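Local coordinates for protein (CD58) (Homo sapiens, PDB 1CCZ), which binds CD2 as lymphocyte function-associated antigen 3, an immunoglobulin-superfamily surface glycoprotein, and so probably mediates adhesion between cells, at residues P99-C105 with E163-C169; A108-V114 with K137-W143; L124-K128 with N145-P149. One frame throughout, in Å; residues are numbered along the deposited sequence.

Contact 1: residues P99-C105 with E163-C169. With NAG (2-acetamido-2-deoxy-beta-D-glucopyranose), chain D.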
loop_
_atom_site.group_PDB
_atom_site.type_symbol
_atom_site.label_atom_id
_atom_site.label_comp_id
_atom_site.label_asym_id
_atom_site.label_seq_id
_atom_site.Cartn_x
_atom_site.Cartn_y
_atom_site.Cartn_z
ATOM N N PRO A 99 5.903 -14.441 6.903
ATOM C CA PRO A 99 5.693 -15.693 6.173
ATOM C C PRO A 99 6.035 -16.943 6.987
ATOM O O PRO A 99 6.845 -16.893 7.929
ATOM C CB PRO A 99 6.601 -15.574 4.940
ATOM C CG PRO A 99 7.139 -14.201 4.946
ATOM C CD PRO A 99 6.964 -13.608 6.297
ATOM N N MET A 100 5.400 -18.050 6.620
ATOM C CA MET A 100 5.636 -19.348 7.243
ATOM C C MET A 100 6.251 -20.243 6.161
ATOM O O MET A 100 5.789 -20.261 5.015
ATOM C CB MET A 100 4.333 -20.000 7.708
ATOM C CG MET A 100 3.945 -19.682 9.134
ATOM S SD MET A 100 2.562 -20.709 9.727
ATOM C CE MET A 100 2.781 -22.275 8.678
ATOM N N ILE A 101 7.291 -20.978 6.531
ATOM C CA ILE A 101 7.930 -21.897 5.615
ATOM C C ILE A 101 7.782 -23.332 6.134
ATOM O O ILE A 101 8.002 -23.601 7.316
ATOM C CB ILE A 101 9.436 -21.587 5.481
ATOM C CG1 ILE A 101 9.638 -20.213 4.838
ATOM C CG2 ILE A 101 10.118 -22.693 4.681
ATOM C CD1 ILE A 101 11.082 -19.776 4.812
ATOM N N TYR A 102 7.383 -24.254 5.264
ATOM C CA TYR A 102 7.305 -25.659 5.653
ATOM C C TYR A 102 7.666 -26.518 4.437
ATOM O O TYR A 102 7.791 -25.999 3.326
ATOM C CB TYR A 102 5.934 -25.998 6.226
ATOM C CG TYR A 102 4.793 -25.749 5.308
ATOM C CD1 TYR A 102 4.157 -24.506 5.269
ATOM C CD2 TYR A 102 4.291 -26.777 4.523
ATOM C CE1 TYR A 102 3.027 -24.303 4.460
ATOM C CE2 TYR A 102 3.177 -26.596 3.718
ATOM C CZ TYR A 102 2.542 -25.363 3.690
ATOM O OH TYR A 102 1.410 -25.228 2.911
ATOM N N TRP A 103 7.869 -27.816 4.627
ATOM C CA TRP A 103 8.268 -28.650 3.501
ATOM C C TRP A 103 7.843 -30.087 3.613
ATOM O O TRP A 103 7.407 -30.541 4.670
ATOM C CB TRP A 103 9.787 -28.625 3.368
ATOM C CG TRP A 103 10.473 -29.107 4.622
ATOM C CD1 TRP A 103 10.714 -30.403 4.980
ATOM C CD2 TRP A 103 10.958 -28.299 5.703
ATOM N NE1 TRP A 103 11.316 -30.456 6.220
ATOM C CE2 TRP A 103 11.477 -29.179 6.687
ATOM C CE3 TRP A 103 11.003 -26.917 5.937
ATOM C CZ2 TRP A 103 12.035 -28.719 7.890
ATOM C CZ3 TRP A 103 11.560 -26.460 7.138
ATOM C CH2 TRP A 103 12.067 -27.361 8.096
ATOM N N GLU A 104 8.001 -30.799 2.500
ATOM C CA GLU A 104 7.692 -32.225 2.400
ATOM C C GLU A 104 8.991 -32.877 1.901
ATOM O O GLU A 104 9.403 -32.651 0.768
ATOM C CB GLU A 104 6.569 -32.436 1.392
ATOM C CG GLU A 104 6.302 -33.872 1.092
ATOM C CD GLU A 104 6.126 -34.680 2.354
ATOM O OE1 GLU A 104 5.234 -34.331 3.160
ATOM O OE2 GLU A 104 6.886 -35.656 2.546
ATOM N N CYS A 105 9.646 -33.661 2.747
ATOM C CA CYS A 105 10.921 -34.265 2.369
ATOM C C CYS A 105 10.842 -35.243 1.217
ATOM O O CYS A 105 11.709 -35.241 0.336
ATOM C CB CYS A 105 11.555 -34.981 3.563
ATOM S SG CYS A 105 12.182 -33.880 4.877
ATOM N N GLU A 163 11.034 -14.692 6.482
ATOM C CA GLU A 163 11.302 -15.778 7.391
ATOM C C GLU A 163 12.439 -16.532 6.734
ATOM O O GLU A 163 12.541 -16.572 5.514
ATOM C CB GLU A 163 10.079 -16.686 7.520
ATOM C CG GLU A 163 10.297 -17.910 8.402
ATOM C CD GLU A 163 10.720 -17.525 9.809
ATOM O OE1 GLU A 163 11.898 -17.141 10.021
ATOM O OE2 GLU A 163 9.865 -17.599 10.713
ATOM N N MET A 164 13.316 -17.100 7.541
ATOM C CA MET A 164 14.416 -17.868 7.002
ATOM C C MET A 164 14.400 -19.220 7.715
ATOM O O MET A 164 14.238 -19.274 8.929
ATOM C CB MET A 164 15.721 -17.131 7.253
ATOM C CG MET A 164 16.886 -17.804 6.592
ATOM S SD MET A 164 18.318 -16.757 6.556
ATOM C CE MET A 164 18.158 -15.984 4.897
ATOM N N GLU A 165 14.532 -20.314 6.969
ATOM C CA GLU A 165 14.520 -21.637 7.588
ATOM C C GLU A 165 15.487 -22.603 6.932
ATOM O O GLU A 165 15.697 -22.551 5.725
ATOM C CB GLU A 165 13.121 -22.257 7.528
ATOM C CG GLU A 165 12.026 -21.489 8.264
ATOM C CD GLU A 165 12.253 -21.380 9.764
ATOM O OE1 GLU A 165 13.056 -22.155 10.337
ATOM O OE2 GLU A 165 11.621 -20.502 10.377
ATOM N N VAL A 166 16.078 -23.484 7.735
ATOM C CA VAL A 166 16.976 -24.519 7.223
ATOM C C VAL A 166 16.088 -25.767 7.072
ATOM O O VAL A 166 15.373 -26.140 8.009
ATOM C CB VAL A 166 18.146 -24.838 8.233
ATOM C CG1 VAL A 166 19.013 -25.981 7.704
ATOM C CG2 VAL A 166 18.994 -23.635 8.446
ATOM N N VAL A 167 16.097 -26.388 5.893
ATOM C CA VAL A 167 15.303 -27.606 5.668
ATOM C C VAL A 167 16.011 -28.808 6.313
ATOM O O VAL A 167 17.205 -29.033 6.090
ATOM C CB VAL A 167 15.096 -27.882 4.151
ATOM C CG1 VAL A 167 14.417 -29.214 3.950
ATOM C CG2 VAL A 167 14.272 -26.765 3.536
ATOM N N ASN A 168 15.273 -29.573 7.110
ATOM C CA ASN A 168 15.822 -30.737 7.817
ATOM C C ASN A 168 15.256 -32.030 7.227
ATOM O O ASN A 168 14.171 -32.476 7.615
ATOM C CB ASN A 168 15.472 -30.619 9.321
ATOM C CG ASN A 168 15.747 -31.893 10.112
ATOM O OD1 ASN A 168 16.784 -32.531 9.940
ATOM N ND2 ASN A 168 14.819 -32.254 10.993
ATOM N N CYS A 169 16.001 -32.620 6.293
ATOM C CA CYS A 169 15.597 -33.858 5.622
ATOM C C CYS A 169 16.740 -34.884 5.584
ATOM O O CYS A 169 17.929 -34.523 5.480
ATOM C CB CYS A 169 15.158 -33.571 4.180
ATOM S SG CYS A 169 13.572 -32.694 3.983
HETATM C C1 NAG D . 4.449 -33.603 -2.553
HETATM C C2 NAG D . 3.730 -32.815 -1.447
HETATM C C3 NAG D . 2.491 -32.155 -2.042
HETATM C C4 NAG D . 2.874 -31.298 -3.262
HETATM C C5 NAG D . 3.730 -32.090 -4.260
HETATM C C6 NAG D . 4.294 -31.195 -5.342
HETATM C C7 NAG D . 2.878 -34.846 -0.346
HETATM C C8 NAG D . 2.546 -35.542 0.972
HETATM N N2 NAG D . 3.374 -33.608 -0.269
HETATM O O3 NAG D . 1.880 -31.335 -1.055
HETATM O O4 NAG D . 1.699 -30.840 -3.920
HETATM O O5 NAG D . 4.853 -32.700 -3.591
HETATM O O6 NAG D . 5.353 -31.836 -6.035
HETATM O O7 NAG D . 2.694 -35.446 -1.407
HETATM O O HOH W 1 7.243 -17.891 10.293
#

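Contact 2: residues A108-V114 with K137-W143. With NAG (2-acetamido-2-deoxy-beta-D-glucopyranose), chain D.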
loop_
_atom_site.group_PDB
_atom_site.type_symbol
_atom_site.label_atom_id
_atom_site.label_comp_id
_atom_site.label_asym_id
_atom_site.label_seq_id
_atom_site.Cartn_x
_atom_site.Cartn_y
_atom_site.Cartn_z
ATOM N N ALA A 108 10.720 -33.462 -1.958
ATOM C CA ALA A 108 11.573 -32.281 -1.900
ATOM C C ALA A 108 10.860 -30.995 -2.302
ATOM O O ALA A 108 11.380 -30.197 -3.085
ATOM C CB ALA A 108 12.799 -32.479 -2.770
ATOM N N THR A 109 9.675 -30.788 -1.743
ATOM C CA THR A 109 8.902 -29.586 -2.023
ATOM C C THR A 109 8.829 -28.681 -0.804
ATOM O O THR A 109 8.405 -29.105 0.266
ATOM C CB THR A 109 7.471 -29.919 -2.419
ATOM O OG1 THR A 109 7.489 -30.764 -3.571
ATOM C CG2 THR A 109 6.697 -28.635 -2.726
ATOM N N LEU A 110 9.229 -27.435 -0.994
ATOM C CA LEU A 110 9.226 -26.415 0.041
ATOM C C LEU A 110 8.068 -25.461 -0.260
ATOM O O LEU A 110 7.873 -25.074 -1.408
ATOM C CB LEU A 110 10.561 -25.674 -0.026
ATOM C CG LEU A 110 10.952 -24.326 0.586
ATOM C CD1 LEU A 110 9.821 -23.332 0.557
ATOM C CD2 LEU A 110 11.447 -24.579 1.981
ATOM N N THR A 111 7.287 -25.097 0.755
ATOM C CA THR A 111 6.187 -24.159 0.553
ATOM C C THR A 111 6.326 -22.974 1.484
ATOM O O THR A 111 6.731 -23.122 2.639
ATOM C CB THR A 111 4.826 -24.777 0.837
ATOM O OG1 THR A 111 4.600 -25.857 -0.066
ATOM C CG2 THR A 111 3.720 -23.726 0.669
ATOM N N CYS A 112 6.002 -21.794 0.967
ATOM C CA CYS A 112 6.036 -20.571 1.746
ATOM C C CYS A 112 4.624 -19.985 1.660
ATOM O O CYS A 112 3.981 -20.078 0.618
ATOM C CB CYS A 112 7.040 -19.575 1.172
ATOM S SG CYS A 112 6.937 -18.004 2.084
ATOM N N GLU A 113 4.128 -19.406 2.745
ATOM C CA GLU A 113 2.804 -18.806 2.720
ATOM C C GLU A 113 2.760 -17.632 3.673
ATOM O O GLU A 113 3.633 -17.477 4.525
ATOM C CB GLU A 113 1.760 -19.837 3.098
ATOM C CG GLU A 113 1.839 -20.279 4.537
ATOM C CD GLU A 113 0.534 -20.886 5.011
ATOM O OE1 GLU A 113 0.035 -21.812 4.347
ATOM O OE2 GLU A 113 0.003 -20.430 6.048
ATOM N N VAL A 114 1.755 -16.779 3.524
ATOM C CA VAL A 114 1.639 -15.621 4.394
ATOM C C VAL A 114 0.147 -15.406 4.521
ATOM O O VAL A 114 -0.582 -15.545 3.542
ATOM C CB VAL A 114 2.393 -14.371 3.804
ATOM C CG1 VAL A 114 1.742 -13.892 2.511
ATOM C CG2 VAL A 114 2.445 -13.250 4.844
ATOM N N LYS A 137 -0.498 -15.873 -2.058
ATOM C CA LYS A 137 -0.183 -15.975 -0.638
ATOM C C LYS A 137 0.372 -17.348 -0.250
ATOM O O LYS A 137 0.596 -17.654 0.925
ATOM C CB LYS A 137 -1.393 -15.580 0.203
ATOM C CG LYS A 137 -1.485 -14.069 0.311
ATOM C CD LYS A 137 -2.504 -13.695 1.335
ATOM C CE LYS A 137 -2.622 -12.216 1.438
ATOM N NZ LYS A 137 -3.660 -11.942 2.440
ATOM N N THR A 138 0.583 -18.183 -1.258
ATOM C CA THR A 138 1.221 -19.466 -1.047
ATOM C C THR A 138 2.058 -19.703 -2.309
ATOM O O THR A 138 1.672 -19.296 -3.414
ATOM C CB THR A 138 0.219 -20.594 -0.776
ATOM O OG1 THR A 138 0.950 -21.763 -0.400
ATOM C CG2 THR A 138 -0.630 -20.902 -1.994
ATOM N N MET A 139 3.228 -20.305 -2.132
ATOM C CA MET A 139 4.156 -20.559 -3.235
ATOM C C MET A 139 4.967 -21.779 -2.891
ATOM O O MET A 139 5.491 -21.866 -1.799
ATOM C CB MET A 139 5.104 -19.376 -3.387
ATOM C CG MET A 139 6.206 -19.568 -4.432
ATOM S SD MET A 139 7.125 -18.010 -4.720
ATOM C CE MET A 139 7.992 -17.885 -3.189
ATOM N N SER A 140 5.075 -22.723 -3.814
ATOM C CA SER A 140 5.848 -23.929 -3.552
ATOM C C SER A 140 7.041 -24.009 -4.479
ATOM O O SER A 140 7.060 -23.373 -5.532
ATOM C CB SER A 140 4.966 -25.149 -3.716
ATOM O OG SER A 140 3.988 -25.159 -2.690
ATOM N N TYR A 141 8.039 -24.792 -4.094
ATOM C CA TYR A 141 9.243 -24.904 -4.898
ATOM C C TYR A 141 9.902 -26.248 -4.652
ATOM O O TYR A 141 10.071 -26.662 -3.505
ATOM C CB TYR A 141 10.201 -23.757 -4.542
ATOM C CG TYR A 141 11.603 -23.927 -5.075
ATOM C CD1 TYR A 141 11.963 -23.453 -6.344
ATOM C CD2 TYR A 141 12.582 -24.554 -4.304
ATOM C CE1 TYR A 141 13.269 -23.606 -6.824
ATOM C CE2 TYR A 141 13.877 -24.709 -4.772
ATOM C CZ TYR A 141 14.218 -24.236 -6.026
ATOM O OH TYR A 141 15.522 -24.390 -6.453
ATOM N N GLN A 142 10.251 -26.936 -5.735
ATOM C CA GLN A 142 10.908 -28.236 -5.633
ATOM C C GLN A 142 12.407 -27.942 -5.595
ATOM O O GLN A 142 12.965 -27.419 -6.564
ATOM C CB GLN A 142 10.543 -29.091 -6.840
ATOM C CG GLN A 142 9.468 -30.125 -6.553
ATOM C CD GLN A 142 9.849 -31.492 -7.100
ATOM O OE1 GLN A 142 10.322 -31.600 -8.239
ATOM N NE2 GLN A 142 9.658 -32.535 -6.302
ATOM N N TRP A 143 13.064 -28.246 -4.477
ATOM C CA TRP A 143 14.477 -27.916 -4.394
ATOM C C TRP A 143 15.419 -28.894 -5.089
ATOM O O TRP A 143 15.116 -30.078 -5.268
ATOM C CB TRP A 143 14.902 -27.688 -2.926
ATOM C CG TRP A 143 14.913 -28.912 -2.044
ATOM C CD1 TRP A 143 15.862 -29.907 -2.022
ATOM C CD2 TRP A 143 13.947 -29.258 -1.036
ATOM N NE1 TRP A 143 15.547 -30.846 -1.068
ATOM C CE2 TRP A 143 14.380 -30.480 -0.445
ATOM C CE3 TRP A 143 12.765 -28.659 -0.575
ATOM C CZ2 TRP A 143 13.669 -31.116 0.584
ATOM C CZ3 TRP A 143 12.057 -29.287 0.452
ATOM C CH2 TRP A 143 12.514 -30.508 1.020
HETATM C C1 NAG D . 4.449 -33.603 -2.553
HETATM C C2 NAG D . 3.730 -32.815 -1.447
HETATM C C3 NAG D . 2.491 -32.155 -2.042
HETATM C C4 NAG D . 2.874 -31.298 -3.262
HETATM C C5 NAG D . 3.730 -32.090 -4.260
HETATM C C6 NAG D . 4.294 -31.195 -5.342
HETATM C C7 NAG D . 2.878 -34.846 -0.346
HETATM C C8 NAG D . 2.546 -35.542 0.972
HETATM N N2 NAG D . 3.374 -33.608 -0.269
HETATM O O3 NAG D . 1.880 -31.335 -1.055
HETATM O O4 NAG D . 1.699 -30.840 -3.920
HETATM O O5 NAG D . 4.853 -32.700 -3.591
HETATM O O6 NAG D . 5.353 -31.836 -6.035
HETATM O O7 NAG D . 2.694 -35.446 -1.407
HETATM O O HOH W 2 0.365 -22.928 1.923
#

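Contact 3: residues L124-K128 with N145-P149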
loop_
_atom_site.group_PDB
_atom_site.type_symbol
_atom_site.label_atom_id
_atom_site.label_comp_id
_atom_site.label_asym_id
_atom_site.label_seq_id
_atom_site.Cartn_x
_atom_site.Cartn_y
_atom_site.Cartn_z
ATOM N N LEU A 124 11.190 -16.044 -3.023
ATOM C CA LEU A 124 12.006 -17.079 -2.397
ATOM C C LEU A 124 13.481 -16.979 -2.767
ATOM O O LEU A 124 13.831 -16.739 -3.930
ATOM C CB LEU A 124 11.475 -18.455 -2.777
ATOM C CG LEU A 124 12.098 -19.662 -2.079
ATOM C CD1 LEU A 124 11.750 -19.671 -0.609
ATOM C CD2 LEU A 124 11.596 -20.926 -2.754
ATOM N N TYR A 125 14.338 -17.159 -1.762
ATOM C CA TYR A 125 15.792 -17.117 -1.934
ATOM C C TYR A 125 16.462 -18.313 -1.262
ATOM O O TYR A 125 15.963 -18.836 -0.273
ATOM C CB TYR A 125 16.368 -15.846 -1.315
ATOM C CG TYR A 125 15.687 -14.582 -1.758
ATOM C CD1 TYR A 125 14.474 -14.184 -1.191
ATOM C CD2 TYR A 125 16.268 -13.756 -2.723
ATOM C CE1 TYR A 125 13.855 -12.982 -1.569
ATOM C CE2 TYR A 125 15.664 -12.558 -3.114
ATOM C CZ TYR A 125 14.461 -12.178 -2.528
ATOM O OH TYR A 125 13.880 -10.987 -2.881
ATOM N N GLN A 126 17.571 -18.772 -1.825
ATOM C CA GLN A 126 18.333 -19.861 -1.211
ATOM C C GLN A 126 19.747 -19.362 -1.377
ATOM O O GLN A 126 20.234 -19.220 -2.499
ATOM C CB GLN A 126 18.171 -21.196 -1.915
ATOM C CG GLN A 126 19.130 -22.225 -1.340
ATOM C CD GLN A 126 18.781 -23.623 -1.745
ATOM O OE1 GLN A 126 18.442 -23.871 -2.899
ATOM N NE2 GLN A 126 18.855 -24.557 -0.805
ATOM N N GLY A 127 20.401 -19.070 -0.260
ATOM C CA GLY A 127 21.728 -18.514 -0.350
ATOM C C GLY A 127 21.513 -17.097 -0.849
ATOM O O GLY A 127 20.579 -16.408 -0.418
ATOM N N LYS A 128 22.353 -16.662 -1.774
ATOM C CA LYS A 128 22.240 -15.315 -2.318
ATOM C C LYS A 128 21.510 -15.340 -3.673
ATOM O O LYS A 128 21.672 -14.451 -4.519
ATOM C CB LYS A 128 23.655 -14.706 -2.467
ATOM C CG LYS A 128 24.451 -15.148 -3.730
ATOM C CD LYS A 128 25.959 -14.801 -3.633
ATOM C CE LYS A 128 26.341 -13.570 -4.468
ATOM N NZ LYS A 128 26.770 -13.919 -5.856
ATOM N N ASN A 145 18.879 -28.563 -4.224
ATOM C CA ASN A 145 19.927 -28.726 -3.222
ATOM C C ASN A 145 19.573 -28.038 -1.903
ATOM O O ASN A 145 18.671 -27.194 -1.852
ATOM C CB ASN A 145 21.238 -28.152 -3.736
ATOM C CG ASN A 145 21.285 -26.659 -3.637
ATOM O OD1 ASN A 145 21.685 -26.112 -2.618
ATOM N ND2 ASN A 145 20.871 -25.980 -4.701
ATOM N N LEU A 146 20.296 -28.403 -0.842
ATOM C CA LEU A 146 20.074 -27.830 0.476
ATOM C C LEU A 146 21.373 -27.283 1.045
ATOM O O LEU A 146 21.639 -27.390 2.235
ATOM C CB LEU A 146 19.472 -28.882 1.407
ATOM C CG LEU A 146 18.074 -29.343 0.964
ATOM C CD1 LEU A 146 17.571 -30.415 1.896
ATOM C CD2 LEU A 146 17.108 -28.171 0.949
ATOM N N ARG A 147 22.180 -26.680 0.188
ATOM C CA ARG A 147 23.453 -26.122 0.620
ATOM C C ARG A 147 23.311 -24.828 1.428
ATOM O O ARG A 147 24.255 -24.387 2.081
ATOM C CB ARG A 147 24.347 -25.865 -0.594
ATOM C CG ARG A 147 24.821 -27.122 -1.307
ATOM C CD ARG A 147 25.914 -26.776 -2.314
ATOM N NE ARG A 147 25.405 -25.996 -3.444
ATOM C CZ ARG A 147 24.787 -26.525 -4.503
ATOM N NH1 ARG A 147 24.595 -27.841 -4.591
ATOM N NH2 ARG A 147 24.348 -25.733 -5.478
ATOM N N ALA A 148 22.143 -24.202 1.363
ATOM C CA ALA A 148 21.912 -22.974 2.113
ATOM C C ALA A 148 20.462 -22.938 2.579
ATOM O O ALA A 148 19.612 -23.628 2.033
ATOM C CB ALA A 148 22.206 -21.767 1.250
ATOM N N PRO A 149 20.177 -22.174 3.639
ATOM C CA PRO A 149 18.788 -22.104 4.102
ATOM C C PRO A 149 17.940 -21.334 3.086
ATOM O O PRO A 149 18.467 -20.696 2.182
ATOM C CB PRO A 149 18.880 -21.367 5.439
ATOM C CG PRO A 149 20.177 -20.648 5.405
ATOM C CD PRO A 149 21.097 -21.392 4.482
HETATM O O HOH W 3 17.377 -25.568 -4.546
HETATM O O HOH W 4 19.964 -23.150 -5.016
HETATM O O HOH W 5 19.791 -18.285 2.493
#

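Contact 1: residues P99-C105 with E163-C169
Along strand 100-104 the side chains alternate: Ile101 and Trp103, with Cys105 just past the strand, point toward 163-169, while Met100, Tyr102 and Glu104 point away. Trp103 has the most surface covered by 163-169. With chi1 near +60° (p) and chi2 at 83°, its indole spreads over the run 165-169, and the Val167 CG1 methyl lies 3.8 Å from the centroid of the Trp103 five-membered ring, almost on the ring normal, a CH-pi contact. A beta-branched valine suits this place because it offers a compact methyl to a flat ring. Obliquely beside the same Trp103 ring sits Cys169 SG, 4.4 Å from its centroid and 3.8 Å from Trp103 CD1. Cys169 SG is bonded to Cys105 SG at 2.0 Å; both cysteines are m rotamers and chi3 is -91°, close to the unstrained value.

Toward the N-terminal end of the strand, Ile101 in the mt rotamer extends CD1 to 3.6 Å from Glu163 O, and its CB meets Glu165 CG at 3.8 Å, so a glutamate contributes its aliphatic part here. Glu163 (chi1 t, chi2 p) bends so that its OE1 accepts from Met164 N at 2.9 Å, while one water bridges Glu163 OE2 (2.7 Å) to Pro99 O (2.6 Å).

No direct hydrogen bond crosses between the segments. Strands 100-104 and 163-165 run at 26° with axes 7.2 Å apart, as edge strands of two different sheets. Strand 100-104 bonds to strand 109-113 and strand 163-165 to strand 150-156; Ile101 reaches both Leu110 and Cys152, and Trp143 packs against Trp103 and Val167.

Contact 2: residues A108-V114 with K137-W143
Backbone hydrogen bonds form a regular antiparallel ladder. The pair Leu110 and Tyr141 is joined both ways, Leu110 N to Tyr141 O at 2.8 Å and Tyr141 N to Leu110 O at 2.7 Å; Cys112 and Met139 repeat this through Cys112 N to Met139 O (2.8 Å) and Met139 N to Cys112 O (2.9 Å). Trp143 N to Ala108 O (2.9 Å) and Val114 N to Lys137 O (3.0 Å) extend it at the ends.

At the non-hydrogen-bonded pair between these rungs, the hydroxyls Thr111 OG1 and Ser140 OG bond at 2.8 Å. One water links Glu113 OE1 to Thr138 OG1, 2.7 Å from each. Thr109 OG1 hydrogen-bonds Asn107 OD1 and accepts a weak bond from NAG O6, consistent with the Asn-Ala-Thr glycosylation sequon. Ala108, at positive phi, makes with Thr109 a G1 beta bulge opposite Glu104; its small CB lies over the Trp143 indole as a CH-pi contact.

Cys112 is disulfide-bonded to Cys152, and Met139 packs on Leu122 and Leu124. Polar side chains (Thr109, Thr111, Glu113, Thr138, Ser140, Gln142) thus line one face, with the sugar at Thr109, while Leu110, Cys112, Met139 and Tyr141 line the face turned to the other sheet: an amphipathic immunoglobulin sheet.

Contact 3: residues L124-K128 with N145-P149
Gln126 stretches its extended side chain (chi1 and chi2 both t) over Ala148, with its CG 4.0 Å from Ala148 CB, and carries its amide into the curve of 145-149. There Gln126 NE2 gives both protons to backbone carbonyls, reaching Asn145 O at 2.8 Å and Ala148 O at 3.1 Å. Glutamine suits the place: it is long enough to reach the loop, and its amide both donates and accepts. Gln126 OE1 takes protons from two waters, one of which, 2.7 Å away, accepts in turn from Asn145 ND2 at 3.0 Å.

The loop has its own brace, an Asx turn in which Asn145 OD1 accepts from Arg147 N at 2.9 Å. In the immunoglobulin sandwich this loop leads from strand 138-142 to strand 150-156, crossing from one sheet to the other, and it meets strand 121-126 where that strand ends. Tyr125 still pairs through its backbone with Lys151, but two residues on the two chains part: a water inserts between Gly127 N (2.9 Å) and Pro149 O (2.8 Å), while Gln126 CA keeps a CA-H...O contact of 3.5 Å to Pro149 O.

Gly127 turns the chain at positive phi, a conformation glycine adopts easily, and sits close to the loop, its N 3.6 Å from Ala148 CB. The small methyl of Ala148 points toward 124-128, whereas Pro149 turns its ring away and packs on Val166.

Overall arrangement
The first part of the chain, up to strand 86-93, includes a six-stranded mixed sheet that none of these contacts reaches; all three lie farther along the chain, in the second, C2-set-like sandwich. Contact 1 begins there at 99-105 and closes the longest loop only at 163-169, enclosing the other two. Within it, contact 2 opens at 108-114 and closes at 137-143, after contact 3 has opened at 124-128; contact 3 then closes at 145-149, so these two cross. Contact 2 pairs strands within the three-stranded sheet, contact 1 joins the edges of both sheets, and contact 3 anchors a connecting loop to the four-stranded sheet. Leu146 on Val167 links contacts 3 and 1.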